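Local coordinates for estrogen receptor (Crassostrea gigas, PDB 4N1Y), which probably acts as a constitutively active transcription factor of the steroid hormone receptor family, its hormone-dependent switch apparently vestigial, at residues B[106-111]-B[119-124]. Residues are numbered along the deposited sequence; the frame is centred on the assembly and turned at random.
Sequences LDRSSW and IFEQVA
Trp111 and Phe120 mark the closest backbone approach, their CA atoms 6.8 Å apart. Segment 106-111 ends strand 104-107 and starts helix 108-113; segment 119-124 lies in helix 117-132. The Trp111 indole lies between the two backbones. Phe120 CB sits over one face, 3.7 Å from the centroid of the five-membered ring. The Phe120 ring turns its edge to that face, planes at 70°. The opposite face lies against the backbone of Asp107 and Arg108. Trp111 CG stands anti to its carbonyl carbon (chi1 -52°), which sends the ring toward helix 117-132. CH2, on the six-membered ring, meets Ala124 CB at 3.3 Å, and Glu121 CG lies at the ring edge. Trp111 NE1 donates to Leu106 O at 2.9 Å, from above the carbonyl plane. An alanine in place of Trp111 would probably leave Leu106 O without this donor and open a gap beside Phe120 and Ala124. Trp111 CZ3 sits over the centre of one face of the Arg108 guanidinium. A water accepts from Arg108 NH2, itself bonded to Gly95 O, and donates to Glu121 O. Glu121 OE1 forms a salt bridge with Arg154 of the second subunit; Arg108 NH1 stays 4.5 Å from Glu121 OE2, beyond a salt bridge. The contact joins the two-stranded hairpin and short helix 108-113 to helix 117-132 of the ligand-binding domain through an apolar, aromatic centre, with charges and water at its margin.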
ATOM      1  N   LEU B 106      -0.011 -22.353 -10.210  1.00 51.23           N
ATOM      2  CA  LEU B 106      -1.440 -22.397  -9.906  1.00 53.20           C
ATOM      3  C   LEU B 106      -2.250 -21.338 -10.653  1.00 60.79           C
ATOM      4  O   LEU B 106      -1.941 -20.144 -10.610  1.00 66.62           O
ATOM      5  CB  LEU B 106      -1.661 -22.228  -8.406  1.00 52.11           C
ATOM      6  CG  LEU B 106      -0.936 -23.196  -7.482  1.00 62.53           C
ATOM      7  CD1 LEU B 106      -1.363 -22.934  -6.053  1.00 61.92           C
ATOM      8  CD2 LEU B 106      -1.248 -24.622  -7.883  1.00 69.45           C
ATOM      9  N   ASP B 107      -3.293 -21.780 -11.339  1.00 62.04           N
ATOM     10  CA  ASP B 107      -4.170 -20.859 -12.047  1.00 73.36           C
ATOM     11  C   ASP B 107      -5.418 -20.546 -11.195  1.00 71.80           C
ATOM     12  O   ASP B 107      -5.611 -21.153 -10.131  1.00 69.59           O
ATOM     13  CB  ASP B 107      -4.540 -21.474 -13.406  1.00 86.28           C
ATOM     14  CG  ASP B 107      -5.189 -20.486 -14.359  1.00100.90           C
ATOM     15  OD1 ASP B 107      -5.573 -19.379 -13.920  1.00102.40           O
ATOM     16  OD2 ASP B 107      -5.268 -20.818 -15.568  1.00107.79           O
ATOM     17  N   ARG B 108      -6.258 -19.626 -11.691  1.00 65.21           N
ATOM     18  CA  ARG B 108      -7.420 -19.070 -10.973  1.00 60.38           C
ATOM     19  C   ARG B 108      -8.249 -20.181 -10.363  1.00 65.06           C
ATOM     20  O   ARG B 108      -8.839 -20.021  -9.290  1.00 73.34           O
ATOM     21  CB  ARG B 108      -8.277 -18.196 -11.896  1.00 55.24           C
ATOM     22  CG  ARG B 108      -7.403 -17.354 -12.802  1.00 58.00           C
ATOM     23  CD  ARG B 108      -8.029 -16.124 -13.461  1.00 55.76           C
ATOM     24  NE  ARG B 108      -6.978 -15.121 -13.616  1.00 56.75           N
ATOM     25  CZ  ARG B 108      -7.069 -13.837 -13.277  1.00 65.48           C
ATOM     26  NH1 ARG B 108      -8.191 -13.336 -12.778  1.00 73.47           N
ATOM     27  NH2 ARG B 108      -6.023 -13.047 -13.450  1.00 62.14           N
ATOM     28  N   SER B 109      -8.327 -21.289 -11.090  1.00 62.83           N
ATOM     29  CA  SER B 109      -8.990 -22.484 -10.617  1.00 74.66           C
ATOM     30  C   SER B 109      -8.464 -22.919  -9.254  1.00 70.20           C
ATOM     31  O   SER B 109      -9.233 -23.122  -8.311  1.00 70.62           O
ATOM     32  CB  SER B 109      -8.788 -23.602 -11.629  1.00 85.68           C
ATOM     33  OG  SER B 109      -8.808 -23.091 -12.947  1.00 88.41           O
ATOM     34  N   SER B 110      -7.145 -23.031  -9.147  1.00 63.90           N
ATOM     35  CA  SER B 110      -6.531 -23.423  -7.887  1.00 62.64           C
ATOM     36  C   SER B 110      -6.761 -22.356  -6.816  1.00 61.34           C
ATOM     37  O   SER B 110      -7.006 -22.686  -5.652  1.00 60.50           O
ATOM     38  CB  SER B 110      -5.031 -23.661  -8.066  1.00 59.34           C
ATOM     39  OG  SER B 110      -4.774 -24.681  -9.010  1.00 55.15           O
ATOM     40  N   TRP B 111      -6.707 -21.084  -7.218  1.00 51.76           N
ATOM     41  CA  TRP B 111      -6.847 -19.990  -6.261  1.00 57.47           C
ATOM     42  C   TRP B 111      -8.157 -20.102  -5.514  1.00 62.23           C
ATOM     43  O   TRP B 111      -8.230 -19.811  -4.322  1.00 65.21           O
ATOM     44  CB  TRP B 111      -6.796 -18.613  -6.936  1.00 58.60           C
ATOM     45  CG  TRP B 111      -5.620 -18.355  -7.837  1.00 59.94           C
ATOM     46  CD1 TRP B 111      -4.479 -19.106  -7.956  1.00 57.48           C
ATOM     47  CD2 TRP B 111      -5.457 -17.239  -8.721  1.00 54.80           C
ATOM     48  NE1 TRP B 111      -3.633 -18.542  -8.880  1.00 40.36           N
ATOM     49  CE2 TRP B 111      -4.207 -17.391  -9.362  1.00 54.38           C
ATOM     50  CE3 TRP B 111      -6.252 -16.131  -9.041  1.00 48.94           C
ATOM     51  CZ2 TRP B 111      -3.733 -16.470 -10.303  1.00 57.43           C
ATOM     52  CZ3 TRP B 111      -5.786 -15.226  -9.975  1.00 48.69           C
ATOM     53  CH2 TRP B 111      -4.537 -15.402 -10.596  1.00 51.76           C
ATOM     54  N   ILE B 119      -6.536 -12.327  -2.861  1.00 41.12           N
ATOM     55  CA  ILE B 119      -5.096 -12.153  -2.758  1.00 38.76           C
ATOM     56  C   ILE B 119      -4.389 -12.403  -4.091  1.00 40.59           C
ATOM     57  O   ILE B 119      -3.704 -11.519  -4.606  1.00 39.98           O
ATOM     58  CB  ILE B 119      -4.496 -13.068  -1.684  1.00 48.75           C
ATOM     59  CG1 ILE B 119      -4.965 -12.614  -0.296  1.00 48.35           C
ATOM     60  CG2 ILE B 119      -2.971 -13.060  -1.763  1.00 48.73           C
ATOM     61  CD1 ILE B 119      -4.647 -13.586   0.805  1.00 54.17           C
ATOM     62  N   PHE B 120      -4.566 -13.583  -4.674  1.00 43.12           N
ATOM     63  CA  PHE B 120      -3.792 -13.908  -5.872  1.00 44.36           C
ATOM     64  C   PHE B 120      -4.225 -13.120  -7.103  1.00 43.41           C
ATOM     65  O   PHE B 120      -3.411 -12.865  -7.999  1.00 45.43           O
ATOM     66  CB  PHE B 120      -3.856 -15.399  -6.160  1.00 42.34           C
ATOM     67  CG  PHE B 120      -3.128 -16.217  -5.157  1.00 48.95           C
ATOM     68  CD1 PHE B 120      -2.130 -15.644  -4.387  1.00 51.59           C
ATOM     69  CD2 PHE B 120      -3.440 -17.551  -4.965  1.00 54.80           C
ATOM     70  CE1 PHE B 120      -1.457 -16.389  -3.443  1.00 54.30           C
ATOM     71  CE2 PHE B 120      -2.769 -18.304  -4.028  1.00 51.19           C
ATOM     72  CZ  PHE B 120      -1.777 -17.725  -3.264  1.00 57.30           C
ATOM     73  N   GLU B 121      -5.483 -12.690  -7.127  1.00 35.34           N
ATOM     74  CA  GLU B 121      -5.955 -11.884  -8.245  1.00 35.01           C
ATOM     75  C   GLU B 121      -5.268 -10.532  -8.291  1.00 34.94           C
ATOM     76  O   GLU B 121      -4.989 -10.007  -9.359  1.00 45.22           O
ATOM     77  CB  GLU B 121      -7.459 -11.683  -8.157  1.00 45.58           C
ATOM     78  CG  GLU B 121      -8.264 -12.650  -8.985  1.00 61.99           C
ATOM     79  CD  GLU B 121      -9.740 -12.337  -8.920  1.00 80.69           C
ATOM     80  OE1 GLU B 121     -10.095 -11.138  -8.880  1.00 85.37           O
ATOM     81  OE2 GLU B 121     -10.551 -13.282  -8.973  1.00 89.18           O
ATOM     82  N   GLN B 122      -4.975  -9.982  -7.124  1.00 37.00           N
ATOM     83  CA  GLN B 122      -4.240  -8.742  -7.031  1.00 38.00           C
ATOM     84  C   GLN B 122      -2.766  -8.943  -7.435  1.00 43.05           C
ATOM     85  O   GLN B 122      -2.189  -8.153  -8.193  1.00 41.37           O
ATOM     86  CB  GLN B 122      -4.370  -8.183  -5.620  1.00 40.92           C
ATOM     87  CG  GLN B 122      -3.928  -6.744  -5.475  1.00 47.60           C
ATOM     88  CD  GLN B 122      -4.351  -6.155  -4.153  1.00 61.03           C
ATOM     89  OE1 GLN B 122      -4.500  -6.870  -3.160  1.00 67.98           O
ATOM     90  NE2 GLN B 122      -4.589  -4.849  -4.138  1.00 61.88           N
ATOM     91  N   VAL B 123      -2.160 -10.003  -6.915  1.00 40.18           N
ATOM     92  CA  VAL B 123      -0.785 -10.338  -7.263  1.00 36.54           C
ATOM     93  C   VAL B 123      -0.596 -10.606  -8.736  1.00 35.40           C
ATOM     94  O   VAL B 123       0.303 -10.052  -9.358  1.00 38.48           O
ATOM     95  CB  VAL B 123      -0.288 -11.572  -6.492  1.00 40.78           C
ATOM     96  CG1 VAL B 123       1.109 -11.935  -6.955  1.00 35.66           C
ATOM     97  CG2 VAL B 123      -0.299 -11.299  -4.998  1.00 44.03           C
ATOM     98  N   ALA B 124      -1.444 -11.477  -9.280  1.00 47.04           N
ATOM     99  CA  ALA B 124      -1.426 -11.811 -10.702  1.00 41.42           C
ATOM    100  C   ALA B 124      -1.538 -10.559 -11.593  1.00 40.43           C
ATOM    101  O   ALA B 124      -0.835 -10.445 -12.605  1.00 35.35           O
ATOM    102  CB  ALA B 124      -2.540 -12.772 -11.011  1.00 37.82           C
TER
HETATM  103  O   HOH W   1      -6.101 -10.540 -11.484  1.00 40.37           O